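Local structure of streptokinase domain B (Streptococcus dysgalactiae subsp. equisimilis, 1QQR) at residues Ile1-Lys6 and Asn97-Ala101. The protein is the middle domain of streptokinase, a non-proteolytic bacterial activator of plasminogen, and probably takes part in plasminogen activation. Residues are numbered along the deposited sequence; the frame is centred on the assembly and turned at random.
Sequences IQNQAK and NREQA
The carboxylate of E99 turns its two oxygens toward the backbone N-H groups of Q2 and N3, while the N3 amide crosses it obliquely, planes 75° apart, without bonding to it. OE1 of E99 takes the N-H of Q2 on its syn lone pair (Q2 N to E99 OE1 3.2 Å); N3 N lies implausibly close to OE2 of E99, so the detail of that bond is doubtful. CG of E99 stands anti to the backbone N (chi1 -152°) and the chain bends at chi2, which folds the acid back onto the N-terminal loop. Nearby, CD1 of I1 rests on the R98-E99 peptide. The side chains of Q4 and N97 cross at about a right angle, their amide planes 65° apart; NE2 of Q4 gives OD1 of N97 a weak bond of 2.9 Å. At the other end OE1 of Q100 accepts the N-H of K6 (K6 N to Q100 OE1 2.9 Å), and the aliphatic chain of K6 crosses over that oxygen toward a salt bridge with E113. Between them the backbones join: A5 N to R98 O, 2.6 Å, and Q100 N to N3 O, 2.5 Å. R98 points its guanidinium away, to D118 and D77. A single beta bridge, Q4 with E99, thus ties the N-terminal loop to the loop before strand 102-104 in this staphylokinase/streptokinase-family domain.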
ATOM      1  N   ILE A   1      25.086  -1.667  -7.384  1.00 84.35           N
ATOM      2  CA  ILE A   1      23.954  -0.965  -8.053  1.00 83.62           C
ATOM      3  C   ILE A   1      24.440  -0.275  -9.344  1.00 83.60           C
ATOM      4  O   ILE A   1      24.880   0.877  -9.339  1.00 84.30           O
ATOM      5  CB  ILE A   1      23.305   0.043  -7.061  1.00 84.84           C
ATOM      6  CG1 ILE A   1      21.872   0.327  -7.497  1.00 83.08           C
ATOM      7  CG2 ILE A   1      24.153   1.310  -6.915  1.00 85.33           C
ATOM      8  CD1 ILE A   1      20.951  -0.838  -7.231  1.00 80.78           C
ATOM      9  N   GLN A   2      24.347  -1.003 -10.456  1.00 81.78           N
ATOM     10  CA  GLN A   2      24.813  -0.534 -11.762  1.00 83.23           C
ATOM     11  C   GLN A   2      23.935   0.461 -12.522  1.00 83.11           C
ATOM     12  O   GLN A   2      24.383   1.546 -12.897  1.00 82.78           O
ATOM     13  CB  GLN A   2      25.069  -1.749 -12.656  1.00 84.33           C
ATOM     14  CG  GLN A   2      26.075  -2.735 -12.069  1.00 90.34           C
ATOM     15  CD  GLN A   2      25.964  -4.128 -12.673  1.00 93.08           C
ATOM     16  OE1 GLN A   2      26.079  -4.308 -13.889  1.00 95.40           O
ATOM     17  NE2 GLN A   2      25.742  -5.125 -11.819  1.00 91.88           N
ATOM     18  N   ASN A   3      22.689   0.080 -12.763  1.00 81.26           N
ATOM     19  CA  ASN A   3      21.758   0.921 -13.500  1.00 78.68           C
ATOM     20  C   ASN A   3      20.578   1.255 -12.602  1.00 74.43           C
ATOM     21  O   ASN A   3      19.554   0.581 -12.625  1.00 74.33           O
ATOM     22  CB  ASN A   3      21.278   0.171 -14.740  1.00 82.95           C
ATOM     23  CG  ASN A   3      22.257  -0.898 -15.182  1.00 89.45           C
ATOM     24  OD1 ASN A   3      23.415  -0.605 -15.495  1.00 91.82           O
ATOM     25  ND2 ASN A   3      21.805  -2.150 -15.195  1.00 91.77           N
ATOM     26  N   GLN A   4      20.733   2.303 -11.812  1.00 67.52           N
ATOM     27  CA  GLN A   4      19.701   2.723 -10.890  1.00 63.79           C
ATOM     28  C   GLN A   4      18.377   2.982 -11.590  1.00 59.26           C
ATOM     29  O   GLN A   4      18.326   3.678 -12.605  1.00 53.94           O
ATOM     30  CB  GLN A   4      20.146   3.993 -10.174  1.00 69.91           C
ATOM     31  CG  GLN A   4      19.255   4.414  -9.023  1.00 77.38           C
ATOM     32  CD  GLN A   4      19.686   5.738  -8.437  1.00 81.18           C
ATOM     33  OE1 GLN A   4      19.437   6.796  -9.022  1.00 79.76           O
ATOM     34  NE2 GLN A   4      20.352   5.690  -7.284  1.00 82.52           N
ATOM     35  N   ALA A   5      17.301   2.423 -11.042  1.00 55.32           N
ATOM     36  CA  ALA A   5      15.978   2.632 -11.611  1.00 47.86           C
ATOM     37  C   ALA A   5      15.797   4.134 -11.822  1.00 47.39           C
ATOM     38  O   ALA A   5      16.244   4.938 -11.015  1.00 48.80           O
ATOM     39  CB  ALA A   5      14.923   2.095 -10.667  1.00 49.66           C
ATOM     40  N   LYS A   6      15.137   4.512 -12.902  1.00 42.29           N
ATOM     41  CA  LYS A   6      14.935   5.915 -13.209  1.00 50.62           C
ATOM     42  C   LYS A   6      13.627   6.451 -12.630  1.00 56.63           C
ATOM     43  O   LYS A   6      13.401   7.667 -12.571  1.00 52.58           O
ATOM     44  CB  LYS A   6      14.938   6.081 -14.732  1.00 57.94           C
ATOM     45  CG  LYS A   6      16.177   5.444 -15.384  1.00 66.91           C
ATOM     46  CD  LYS A   6      16.004   5.176 -16.872  1.00 69.75           C
ATOM     47  CE  LYS A   6      17.158   4.321 -17.392  1.00 74.14           C
ATOM     48  NZ  LYS A   6      16.966   3.886 -18.810  1.00 67.43           N
ATOM     49  N   ASN A  97      16.394   2.282  -3.215  1.00 44.78           N
ATOM     50  CA  ASN A  97      17.267   2.301  -4.393  1.00 45.47           C
ATOM     51  C   ASN A  97      17.238   0.931  -5.040  1.00 42.77           C
ATOM     52  O   ASN A  97      17.163  -0.096  -4.359  1.00 41.92           O
ATOM     53  CB  ASN A  97      18.714   2.626  -3.992  1.00 44.39           C
ATOM     54  CG  ASN A  97      19.545   3.151  -5.150  1.00 50.74           C
ATOM     55  OD1 ASN A  97      19.072   3.269  -6.286  1.00 48.11           O
ATOM     56  ND2 ASN A  97      20.795   3.480  -4.863  1.00 54.99           N
ATOM     57  N   ARG A  98      17.297   0.905  -6.361  1.00 40.72           N
ATOM     58  CA  ARG A  98      17.264  -0.370  -7.043  1.00 41.72           C
ATOM     59  C   ARG A  98      17.761  -0.318  -8.474  1.00 39.26           C
ATOM     60  O   ARG A  98      17.852   0.742  -9.117  1.00 37.09           O
ATOM     61  CB  ARG A  98      15.830  -0.940  -7.038  1.00 36.59           C
ATOM     62  CG  ARG A  98      14.893  -0.222  -8.024  1.00 42.42           C
ATOM     63  CD  ARG A  98      13.422  -0.417  -7.678  1.00 45.98           C
ATOM     64  NE  ARG A  98      13.030   0.275  -6.448  1.00 38.52           N
ATOM     65  CZ  ARG A  98      11.846   0.137  -5.845  1.00 43.00           C
ATOM     66  NH1 ARG A  98      10.928  -0.682  -6.348  1.00 29.86           N
ATOM     67  NH2 ARG A  98      11.556   0.857  -4.760  1.00 33.61           N
ATOM     68  N   GLU A  99      18.043  -1.516  -8.961  1.00 40.82           N
ATOM     69  CA  GLU A  99      18.497  -1.757 -10.315  1.00 46.79           C
ATOM     70  C   GLU A  99      17.294  -1.507 -11.223  1.00 42.61           C
ATOM     71  O   GLU A  99      16.174  -1.848 -10.863  1.00 46.87           O
ATOM     72  CB  GLU A  99      18.950  -3.209 -10.413  1.00 45.00           C
ATOM     73  CG  GLU A  99      20.010  -3.442 -11.443  1.00 66.64           C
ATOM     74  CD  GLU A  99      21.291  -2.716 -11.122  1.00 60.89           C
ATOM     75  OE1 GLU A  99      21.901  -3.030 -10.081  1.00 63.23           O
ATOM     76  OE2 GLU A  99      21.677  -1.833 -11.914  1.00 66.71           O
ATOM     77  N   GLN A 100      17.518  -0.903 -12.383  1.00 43.56           N
ATOM     78  CA  GLN A 100      16.439  -0.608 -13.331  1.00 41.49           C
ATOM     79  C   GLN A 100      15.833  -1.909 -13.852  1.00 42.36           C
ATOM     80  O   GLN A 100      16.550  -2.798 -14.286  1.00 40.58           O
ATOM     81  CB  GLN A 100      16.978   0.209 -14.505  1.00 35.64           C
ATOM     82  CG  GLN A 100      16.028   0.338 -15.672  1.00 41.34           C
ATOM     83  CD  GLN A 100      14.885   1.282 -15.389  1.00 43.02           C
ATOM     84  OE1 GLN A 100      15.100   2.401 -14.928  1.00 44.46           O
ATOM     85  NE2 GLN A 100      13.663   0.849 -15.684  1.00 42.43           N
ATOM     86  N   ALA A 101      14.508  -2.005 -13.818  1.00 40.94           N
ATOM     87  CA  ALA A 101      13.817  -3.212 -14.275  1.00 40.46           C
ATOM     88  C   ALA A 101      13.825  -3.403 -15.793  1.00 39.54           C
ATOM     89  O   ALA A 101      13.781  -2.428 -16.565  1.00 37.57           O
ATOM     90  CB  ALA A 101      12.362  -3.189 -13.798  1.00 28.07           C
TER